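Local structure of glycoside hydrolase family protein (6Q2F) at residues 150-156 against 442-448; 386-390 against 508-512; 940-945 against 972-977. The protein probably hydrolyses terminal alpha-L-rhamnosyl residues from glycosides, as an alpha-L-rhamnosidase that also holds a sodium ion. All blocks are in the same frame, centred on the assembly; numbering follows the deposited sequence.

Contact 1. Residues 150-156 against 442-448; sequences LKKLVWS and RLGYSLL
K152 with S446, V154 with G444 and S156 with R442 are the hydrogen-bonded pairs of an antiparallel beta ladder, each joined by two reciprocal N-H to O bonds. In the middle rung V154 N lies 2.9 Å from G444 O, and G444 N lies 2.8 Å from V154 O. L448 N adds a seventh bond, to L150 O. CA-H groups of the non-hydrogen-bonded residues lean on the same carbonyls in addition, the shortest being W155 CA to R442 O at 3.1 Å. The strand directions differ by 141°, short of exactly antiparallel, as expected of a twisted sheet.

A side-chain hydrogen bond supplements the ladder: K152 NZ donates to S446 OG over 2.7 Å. The lysine chain runs extended from CB to CE and turns only at its last torsion (chi4 -60°), which brings the ammonium onto the serine. T176 and G178 offer it their carbonyls as well.

The non-polar evidence starts with a CH-pi contact. K151 CD sits 3.6 Å from the centroid of the Y445 ring, over its face, 22° off the normal. The two side chains run alongside each other in the same direction, and the ammonium of K151 goes on to a salt bridge with D465. Aliphatic contacts are W155 CB to L443 CD2 and K152 CB to L448 CD1, both 3.7 Å.

Within its four-stranded antiparallel sheet, strand 436-447 lies between 151-160 and 206-217. E208 of 206-217 pairs with R442, V209 packs against L153, L443 and Y445, and W512 brings its ring against Y445.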
loop_
_atom_site.group_PDB
_atom_site.type_symbol
_atom_site.label_atom_id
_atom_site.label_comp_id
_atom_site.label_asym_id
_atom_site.label_seq_id
_atom_site.Cartn_x
_atom_site.Cartn_y
_atom_site.Cartn_z
ATOM N N LEU A 150 15.038 1.772 16.757
ATOM C CA LEU A 150 14.507 3.048 16.299
ATOM C C LEU A 150 14.624 4.085 17.408
ATOM O O LEU A 150 14.407 3.782 18.580
ATOM C CB LEU A 150 13.052 2.889 15.864
ATOM C CG LEU A 150 12.819 2.176 14.524
ATOM C CD1 LEU A 150 11.398 1.648 14.479
ATOM C CD2 LEU A 150 13.073 3.153 13.378
ATOM N N LYS A 151 14.970 5.317 17.031
ATOM C CA LYS A 151 15.312 6.371 17.980
ATOM C C LYS A 151 14.467 7.616 17.744
ATOM O O LYS A 151 14.183 7.985 16.599
ATOM C CB LYS A 151 16.777 6.771 17.869
ATOM C CG LYS A 151 17.757 5.665 18.156
ATOM C CD LYS A 151 19.134 6.084 17.662
ATOM C CE LYS A 151 20.104 4.936 17.684
ATOM N NZ LYS A 151 19.808 3.992 16.569
ATOM N N LYS A 152 14.129 8.299 18.835
ATOM C CA LYS A 152 13.462 9.591 18.795
ATOM C C LYS A 152 14.302 10.604 19.558
ATOM O O LYS A 152 14.937 10.272 20.564
ATOM C CB LYS A 152 12.073 9.529 19.443
ATOM C CG LYS A 152 12.158 9.013 20.892
ATOM C CD LYS A 152 10.968 9.372 21.705
ATOM C CE LYS A 152 11.224 9.061 23.163
ATOM N NZ LYS A 152 11.514 7.631 23.418
ATOM N N LEU A 153 14.263 11.849 19.094
ATOM C CA LEU A 153 14.965 12.931 19.770
ATOM C C LEU A 153 14.264 13.284 21.084
ATOM O O LEU A 153 13.033 13.327 21.154
ATOM C CB LEU A 153 15.033 14.152 18.843
ATOM C CG LEU A 153 16.018 15.291 19.137
ATOM C CD1 LEU A 153 17.459 14.841 18.948
ATOM C CD2 LEU A 153 15.711 16.505 18.256
ATOM N N VAL A 154 15.057 13.526 22.138
ATOM C CA VAL A 154 14.557 13.955 23.443
ATOM C C VAL A 154 15.490 15.045 23.951
ATOM O O VAL A 154 16.600 15.222 23.448
ATOM C CB VAL A 154 14.476 12.809 24.484
ATOM C CG1 VAL A 154 13.326 11.833 24.158
ATOM C CG2 VAL A 154 15.792 12.079 24.535
ATOM N N TRP A 155 15.044 15.771 24.975
ATOM C CA TRP A 155 15.840 16.914 25.400
ATOM C C TRP A 155 15.480 17.326 26.813
ATOM O O TRP A 155 14.362 17.087 27.278
ATOM C CB TRP A 155 15.653 18.118 24.464
ATOM C CG TRP A 155 14.226 18.524 24.333
ATOM C CD1 TRP A 155 13.565 19.446 25.082
ATOM C CD2 TRP A 155 13.278 18.008 23.394
ATOM N NE1 TRP A 155 12.253 19.533 24.672
ATOM C CE2 TRP A 155 12.055 18.660 23.632
ATOM C CE3 TRP A 155 13.347 17.058 22.379
ATOM C CZ2 TRP A 155 10.899 18.397 22.884
ATOM C CZ3 TRP A 155 12.189 16.784 21.631
ATOM C CH2 TRP A 155 10.983 17.455 21.901
ATOM N N SER A 156 16.452 17.954 27.476
ATOM C CA SER A 156 16.232 18.749 28.670
ATOM C C SER A 156 16.643 20.182 28.369
ATOM O O SER A 156 17.428 20.439 27.452
ATOM C CB SER A 156 17.028 18.226 29.868
ATOM O OG SER A 156 18.392 18.583 29.730
ATOM N N ARG A 442 19.950 20.438 25.957
ATOM C CA ARG A 442 20.681 19.218 25.930
ATOM C C ARG A 442 19.834 18.243 25.139
ATOM O O ARG A 442 18.784 17.834 25.560
ATOM C CB ARG A 442 20.987 18.685 27.311
ATOM C CG ARG A 442 21.770 17.400 27.263
ATOM C CD ARG A 442 22.239 16.962 28.623
ATOM N NE ARG A 442 22.865 15.665 28.596
ATOM C CZ ARG A 442 23.230 15.002 29.671
ATOM N NH1 ARG A 442 23.029 15.515 30.859
ATOM N NH2 ARG A 442 23.787 13.822 29.558
ATOM N N LEU A 443 20.337 17.884 23.979
ATOM C CA LEU A 443 19.660 16.955 23.097
ATOM C C LEU A 443 20.209 15.557 23.321
ATOM O O LEU A 443 21.421 15.371 23.467
ATOM C CB LEU A 443 19.847 17.368 21.638
ATOM C CG LEU A 443 19.397 18.787 21.322
ATOM C CD1 LEU A 443 19.695 19.096 19.861
ATOM C CD2 LEU A 443 17.917 18.931 21.617
ATOM N N GLY A 444 19.315 14.580 23.343
ATOM C CA GLY A 444 19.722 13.192 23.368
ATOM C C GLY A 444 18.767 12.388 22.525
ATOM O O GLY A 444 17.914 12.958 21.834
ATOM N N TYR A 445 18.903 11.069 22.551
ATOM C CA TYR A 445 17.899 10.218 21.940
ATOM C C TYR A 445 17.569 9.067 22.876
ATOM O O TYR A 445 18.318 8.741 23.807
ATOM C CB TYR A 445 18.342 9.687 20.560
ATOM C CG TYR A 445 19.458 8.664 20.585
ATOM C CD1 TYR A 445 19.198 7.319 20.865
ATOM C CD2 TYR A 445 20.775 9.040 20.311
ATOM C CE1 TYR A 445 20.223 6.380 20.880
ATOM C CE2 TYR A 445 21.800 8.111 20.314
ATOM C CZ TYR A 445 21.522 6.784 20.602
ATOM O OH TYR A 445 22.550 5.862 20.614
ATOM N N SER A 446 16.425 8.458 22.608
ATOM C CA SER A 446 15.996 7.277 23.332
ATOM C C SER A 446 15.163 6.434 22.372
ATOM O O SER A 446 14.915 6.825 21.230
ATOM C CB SER A 446 15.240 7.661 24.599
ATOM O OG SER A 446 14.012 8.279 24.277
ATOM N N LEU A 447 14.744 5.263 22.835
ATOM C CA LEU A 447 14.123 4.266 21.973
ATOM C C LEU A 447 12.620 4.477 21.814
ATOM O O LEU A 447 11.926 4.912 22.737
ATOM C CB LEU A 447 14.386 2.866 22.524
ATOM C CG LEU A 447 15.869 2.504 22.606
ATOM C CD1 LEU A 447 16.015 1.040 22.936
ATOM C CD2 LEU A 447 16.583 2.860 21.276
ATOM N N LEU A 448 12.126 4.160 20.611
ATOM C CA LEU A 448 10.689 3.985 20.402
ATOM C C LEU A 448 10.182 2.711 21.067
ATOM O O LEU A 448 9.055 2.673 21.573
ATOM C CB LEU A 448 10.377 3.916 18.911
ATOM C CG LEU A 448 9.685 5.087 18.237
ATOM C CD1 LEU A 448 10.570 6.307 18.346
ATOM C CD2 LEU A 448 9.417 4.724 16.763
#

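Contact 2. Residues 386-390 against 508-512; sequences AGFVM and GEANW
The F388 ring carries the amide of N511 over one face: ND2 stands 3.2 Å above the ring plane, over its centre, and 3.3 Å from F388 CZ. The amide plane is turned 65° from the ring, so this is no flat stack but a nitrogen held above the pi surface. F388 also meets the ring of F180 edge-to-face. In its own amide plane, N511 ND2 donates to A386 O at 2.9 Å in a nearly straight bond (168° at hydrogen), approaching from above the carbonyl plane. At the other end of the amide, OD1 accepts from the backbone of L153.

A386, whose carbonyl N511 uses, directly follows helix 382-385, and G387, with positive phi, completes a Schellman motif. A water bridges the two segments, donating to G387 O and to A510 O, each at 2.7 Å. Next to it E509 CB packs on the backbone, 3.2 Å from F388 O. The E509 side chain bends at chi2 (-47°) and crosses M390 obliquely; the selenomethionine CE lies 3.3 Å from E509 OE1, and its CG is also near that oxygen, at 3.7 Å.

The chemistry is therefore polar and directional at one end and van der Waals at the other. With a donor bond on ND2 and an acceptor bond on OD1, the orientation of the N511 amide is fixed by its partners; one buried group thereby ties the helix end, the loop after barrel strand 497-502 and strand 151-160 together.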
loop_
_atom_site.group_PDB
_atom_site.type_symbol
_atom_site.label_atom_id
_atom_site.label_comp_id
_atom_site.label_asym_id
_atom_site.label_seq_id
_atom_site.Cartn_x
_atom_site.Cartn_y
_atom_site.Cartn_z
ATOM N N ALA A 386 8.389 17.937 13.347
ATOM C CA ALA A 386 9.631 17.268 13.708
ATOM C C ALA A 386 9.554 15.766 13.520
ATOM O O ALA A 386 10.533 15.072 13.811
ATOM C CB ALA A 386 10.005 17.581 15.164
ATOM N N GLY A 387 8.423 15.243 13.061
ATOM C CA GLY A 387 8.329 13.828 12.771
ATOM C C GLY A 387 7.934 12.939 13.929
ATOM O O GLY A 387 8.045 11.715 13.811
ATOM N N PHE A 388 7.488 13.504 15.048
ATOM C CA PHE A 388 6.997 12.661 16.127
ATOM C C PHE A 388 5.622 12.085 15.818
ATOM O O PHE A 388 5.244 11.076 16.417
ATOM C CB PHE A 388 6.936 13.442 17.437
ATOM C CG PHE A 388 8.285 13.755 18.021
ATOM C CD1 PHE A 388 9.050 12.753 18.597
ATOM C CD2 PHE A 388 8.779 15.045 18.003
ATOM C CE1 PHE A 388 10.288 13.032 19.129
ATOM C CE2 PHE A 388 10.019 15.334 18.538
ATOM C CZ PHE A 388 10.772 14.324 19.107
ATOM N N VAL A 389 4.875 12.706 14.905
ATOM C CA VAL A 389 3.557 12.225 14.497
ATOM C C VAL A 389 3.288 12.778 13.108
ATOM O O VAL A 389 3.700 13.894 12.784
ATOM C CB VAL A 389 2.457 12.654 15.501
ATOM C CG1 VAL A 389 2.447 14.179 15.663
ATOM C CG2 VAL A 389 1.092 12.147 15.032
HETATM N N MSE A 390 2.587 11.997 12.290
HETATM C CA MSE A 390 2.413 12.333 10.889
HETATM C C MSE A 390 1.354 13.398 10.652
HETATM O O MSE A 390 0.372 13.488 11.385
HETATM C CB MSE A 390 2.058 11.073 10.083
HETATM C CG MSE A 390 3.243 10.129 9.902
HETATM SE SE MSE A 390 4.757 11.021 9.095
HETATM C CE MSE A 390 5.792 11.463 10.712
ATOM N N GLY A 508 6.120 2.915 13.842
ATOM C CA GLY A 508 6.085 4.105 14.680
ATOM C C GLY A 508 6.868 5.253 14.068
ATOM O O GLY A 508 7.338 5.185 12.930
ATOM N N GLU A 509 7.026 6.327 14.848
ATOM C CA GLU A 509 7.536 7.594 14.320
ATOM C C GLU A 509 8.909 7.866 14.916
ATOM O O GLU A 509 9.014 8.402 16.021
ATOM C CB GLU A 509 6.569 8.738 14.623
ATOM C CG GLU A 509 5.110 8.483 14.182
ATOM C CD GLU A 509 5.022 7.933 12.759
ATOM O OE1 GLU A 509 5.806 8.378 11.902
ATOM O OE2 GLU A 509 4.179 7.037 12.523
ATOM N N ALA A 510 9.954 7.508 14.174
ATOM C CA ALA A 510 11.330 7.743 14.590
ATOM C C ALA A 510 11.892 8.962 13.861
ATOM O O ALA A 510 11.586 9.200 12.687
ATOM C CB ALA A 510 12.187 6.514 14.305
ATOM N N ASN A 511 12.709 9.750 14.564
ATOM C CA ASN A 511 13.199 10.974 13.936
ATOM C C ASN A 511 14.624 11.303 14.351
ATOM O O ASN A 511 15.012 12.484 14.326
ATOM C CB ASN A 511 12.285 12.166 14.256
ATOM C CG ASN A 511 12.358 12.596 15.725
ATOM O OD1 ASN A 511 13.003 11.965 16.557
ATOM N ND2 ASN A 511 11.671 13.694 16.037
ATOM N N TRP A 512 15.407 10.312 14.776
ATOM C CA TRP A 512 16.825 10.533 15.020
ATOM C C TRP A 512 17.608 9.298 14.600
ATOM O O TRP A 512 17.128 8.164 14.682
ATOM C CB TRP A 512 17.146 10.863 16.495
ATOM C CG TRP A 512 18.624 11.044 16.685
ATOM C CD1 TRP A 512 19.492 10.150 17.213
ATOM C CD2 TRP A 512 19.411 12.167 16.258
ATOM N NE1 TRP A 512 20.773 10.650 17.182
ATOM C CE2 TRP A 512 20.749 11.883 16.585
ATOM C CE3 TRP A 512 19.108 13.390 15.644
ATOM C CZ2 TRP A 512 21.786 12.782 16.336
ATOM C CZ3 TRP A 512 20.138 14.271 15.378
ATOM C CH2 TRP A 512 21.459 13.965 15.729
HETATM O O HOH W 1 9.458 10.642 11.723
#

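Contact 3. Residues 940-945 against 972-977; sequences PISYRI and RDRVTL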
loop_
_atom_site.group_PDB
_atom_site.type_symbol
_atom_site.label_atom_id
_atom_site.label_comp_id
_atom_site.label_asym_id
_atom_site.label_seq_id
_atom_site.Cartn_x
_atom_site.Cartn_y
_atom_site.Cartn_z
ATOM N N PRO A 940 -9.957 -13.898 -34.430
ATOM C CA PRO A 940 -9.921 -12.763 -35.351
ATOM C C PRO A 940 -11.083 -11.819 -35.087
ATOM O O PRO A 940 -12.105 -12.187 -34.508
ATOM C CB PRO A 940 -10.045 -13.409 -36.739
ATOM C CG PRO A 940 -10.018 -14.901 -36.509
ATOM C CD PRO A 940 -10.411 -15.128 -35.090
ATOM N N ILE A 941 -10.904 -10.574 -35.530
ATOM C CA ILE A 941 -11.852 -9.513 -35.233
ATOM C C ILE A 941 -11.901 -8.573 -36.435
ATOM O O ILE A 941 -10.941 -8.470 -37.201
ATOM C CB ILE A 941 -11.467 -8.795 -33.906
ATOM C CG1 ILE A 941 -12.660 -8.036 -33.322
ATOM C CG2 ILE A 941 -10.250 -7.889 -34.062
ATOM C CD1 ILE A 941 -13.686 -8.936 -32.682
ATOM N N SER A 942 -13.052 -7.941 -36.636
ATOM C CA SER A 942 -13.196 -6.934 -37.678
ATOM C C SER A 942 -12.484 -5.653 -37.264
ATOM O O SER A 942 -12.381 -5.346 -36.078
ATOM C CB SER A 942 -14.672 -6.645 -37.951
ATOM O OG SER A 942 -15.300 -7.763 -38.542
ATOM N N TYR A 943 -11.993 -4.903 -38.251
ATOM C CA TYR A 943 -11.268 -3.682 -37.937
ATOM C C TYR A 943 -11.193 -2.796 -39.171
ATOM O O TYR A 943 -11.352 -3.259 -40.304
ATOM C CB TYR A 943 -9.847 -3.978 -37.420
ATOM C CG TYR A 943 -8.932 -4.563 -38.475
ATOM C CD1 TYR A 943 -8.878 -5.934 -38.683
ATOM C CD2 TYR A 943 -8.145 -3.747 -39.281
ATOM C CE1 TYR A 943 -8.058 -6.482 -39.649
ATOM C CE2 TYR A 943 -7.330 -4.284 -40.260
ATOM C CZ TYR A 943 -7.292 -5.654 -40.440
ATOM O OH TYR A 943 -6.481 -6.198 -41.413
ATOM N N ARG A 944 -10.903 -1.517 -38.930
ATOM C CA ARG A 944 -10.604 -0.554 -39.981
ATOM C C ARG A 944 -9.418 0.286 -39.544
ATOM O O ARG A 944 -9.414 0.831 -38.430
ATOM C CB ARG A 944 -11.811 0.347 -40.290
ATOM C CG ARG A 944 -11.429 1.764 -40.652
ATOM C CD ARG A 944 -12.601 2.529 -41.243
ATOM N NE ARG A 944 -12.835 2.195 -42.645
ATOM C CZ ARG A 944 -12.378 2.909 -43.668
ATOM N NH1 ARG A 944 -11.660 4.005 -43.446
ATOM N NH2 ARG A 944 -12.647 2.533 -44.916
ATOM N N ILE A 945 -8.399 0.348 -40.397
ATOM C CA ILE A 945 -7.214 1.160 -40.149
ATOM C C ILE A 945 -7.353 2.415 -40.987
ATOM O O ILE A 945 -7.634 2.340 -42.186
ATOM C CB ILE A 945 -5.924 0.403 -40.496
ATOM C CG1 ILE A 945 -5.869 -0.924 -39.741
ATOM C CG2 ILE A 945 -4.713 1.255 -40.168
ATOM C CD1 ILE A 945 -4.585 -1.684 -39.935
ATOM N N ARG A 972 -4.548 -6.242 -45.235
ATOM C CA ARG A 972 -5.480 -5.215 -45.669
ATOM C C ARG A 972 -5.645 -4.205 -44.546
ATOM O O ARG A 972 -5.435 -4.519 -43.372
ATOM C CB ARG A 972 -6.857 -5.803 -46.013
ATOM C CG ARG A 972 -6.909 -6.840 -47.137
ATOM C CD ARG A 972 -8.221 -7.643 -47.051
ATOM N NE ARG A 972 -8.797 -7.958 -48.357
ATOM C CZ ARG A 972 -9.699 -7.204 -48.988
ATOM N NH1 ARG A 972 -10.134 -6.073 -48.440
ATOM N NH2 ARG A 972 -10.164 -7.578 -50.172
ATOM N N ASP A 973 -6.082 -3.003 -44.905
ATOM C CA ASP A 973 -6.373 -1.985 -43.909
ATOM C C ASP A 973 -7.791 -2.059 -43.356
ATOM O O ASP A 973 -8.077 -1.403 -42.345
ATOM C CB ASP A 973 -6.095 -0.598 -44.491
ATOM C CG ASP A 973 -4.690 -0.121 -44.165
ATOM O OD1 ASP A 973 -3.872 -0.969 -43.715
ATOM O OD2 ASP A 973 -4.412 1.086 -44.340
ATOM N N ARG A 974 -8.672 -2.855 -43.962
ATOM C CA ARG A 974 -10.021 -3.043 -43.443
ATOM C C ARG A 974 -10.442 -4.495 -43.620
ATOM O O ARG A 974 -10.331 -5.045 -44.717
ATOM C CB ARG A 974 -11.026 -2.120 -44.141
ATOM C CG ARG A 974 -12.409 -2.137 -43.493
ATOM C CD ARG A 974 -13.406 -1.240 -44.238
ATOM N NE ARG A 974 -12.960 -0.978 -45.597
ATOM C CZ ARG A 974 -13.612 -0.217 -46.470
ATOM N NH1 ARG A 974 -14.758 0.357 -46.124
ATOM N NH2 ARG A 974 -13.113 -0.027 -47.687
ATOM N N VAL A 975 -10.905 -5.114 -42.534
ATOM C CA VAL A 975 -11.533 -6.430 -42.576
ATOM C C VAL A 975 -12.869 -6.325 -41.861
ATOM O O VAL A 975 -12.931 -5.856 -40.718
ATOM C CB VAL A 975 -10.667 -7.524 -41.928
ATOM C CG1 VAL A 975 -11.399 -8.850 -41.958
ATOM C CG2 VAL A 975 -9.327 -7.629 -42.630
ATOM N N THR A 976 -13.939 -6.738 -42.543
ATOM C CA THR A 976 -15.272 -6.885 -41.968
ATOM C C THR A 976 -15.576 -8.375 -41.971
ATOM O O THR A 976 -15.783 -8.958 -43.036
ATOM C CB THR A 976 -16.324 -6.122 -42.771
ATOM O OG1 THR A 976 -15.964 -4.742 -42.856
ATOM C CG2 THR A 976 -17.707 -6.253 -42.114
ATOM N N LEU A 977 -15.568 -8.998 -40.796
ATOM C CA LEU A 977 -15.858 -10.423 -40.734
ATOM C C LEU A 977 -17.340 -10.658 -40.957
ATOM O O LEU A 977 -18.182 -9.837 -40.577
ATOM C CB LEU A 977 -15.435 -11.016 -39.389
ATOM C CG LEU A 977 -13.922 -11.026 -39.154
ATOM C CD1 LEU A 977 -13.577 -11.668 -37.808
ATOM C CD2 LEU A 977 -13.239 -11.751 -40.288
HETATM O O HOH W 2 -5.115 -8.264 -42.927
#
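Y943 and V975 form the hydrogen-bonded pair of a short antiparallel beta ladder near the protein surface, which adds strand 974-975 to strand 937-946 in an antiparallel, branched or curled beta sheet of the C-terminal half of the chain. Strand 949-956 bonds to R944 on its backbone, so at this point 937-946 has partners along two edges. The evidence is a reciprocal pair, Y943 N to V975 O at 2.8 Å and V975 N to Y943 O at 2.9 Å. R944 and R974 follow as a non-hydrogen-bonded pair. Past the short strand, I945 N still donates to D973 O, nearly along the C=O axis.

The tyrosine spans the ladder. Its CG sits between the backbone N and the carbonyl carbon (chi1 68°), which swings the ring across toward segment 972-977: Y943 CE1 lies 3.4 Å from V975 CG2, and V975 N lies over the ring centre. Y943 OH donates to R972 O at 2.8 Å, with that oxygen near the ring plane. A water bridges the same corner, donating to Y943 OH and accepting from R972 N. P928 and V952 of the adjoining strands also touch Y943.

On the face of the ladder opposite Y943 and V975, R944 and R974 run side by side, their guanidinium planes nearly perpendicular. R944 NH2 lies over the centre of the R974 group, 3.3 Å from R974 NH1, a close approach of like charges, probably eased by solvent; R974 also touches a crystal neighbour, which may influence its pose.

At the far end L977 CD1 packs 4.1 Å from P940 CB, while S942 OG accepts from L977 N at 2.6 Å, nearly straight at 170°.

Contacts 1 and 2 are neighbours with centres 11 Å apart, and N511 is the residue that joins them: besides its side chain, its backbone N lies 3.1 Å from K151 O, a probable hydrogen bond. N511 thus stitches the antiparallel sheet of contact 1 to the loop that follows strand 497-502 of the parallel barrel; the same loop begins with the sodium ligands D503 and S504. Along the chain the segments of the two contacts alternate (150-156, 386-390, 442-448, 508-512). Contact 3 comes later, across the molecule's centre, about 70 Å from contact 1 and 60 Å from contact 2 between centres. It lies in a separate antiparallel sheet and touches neither.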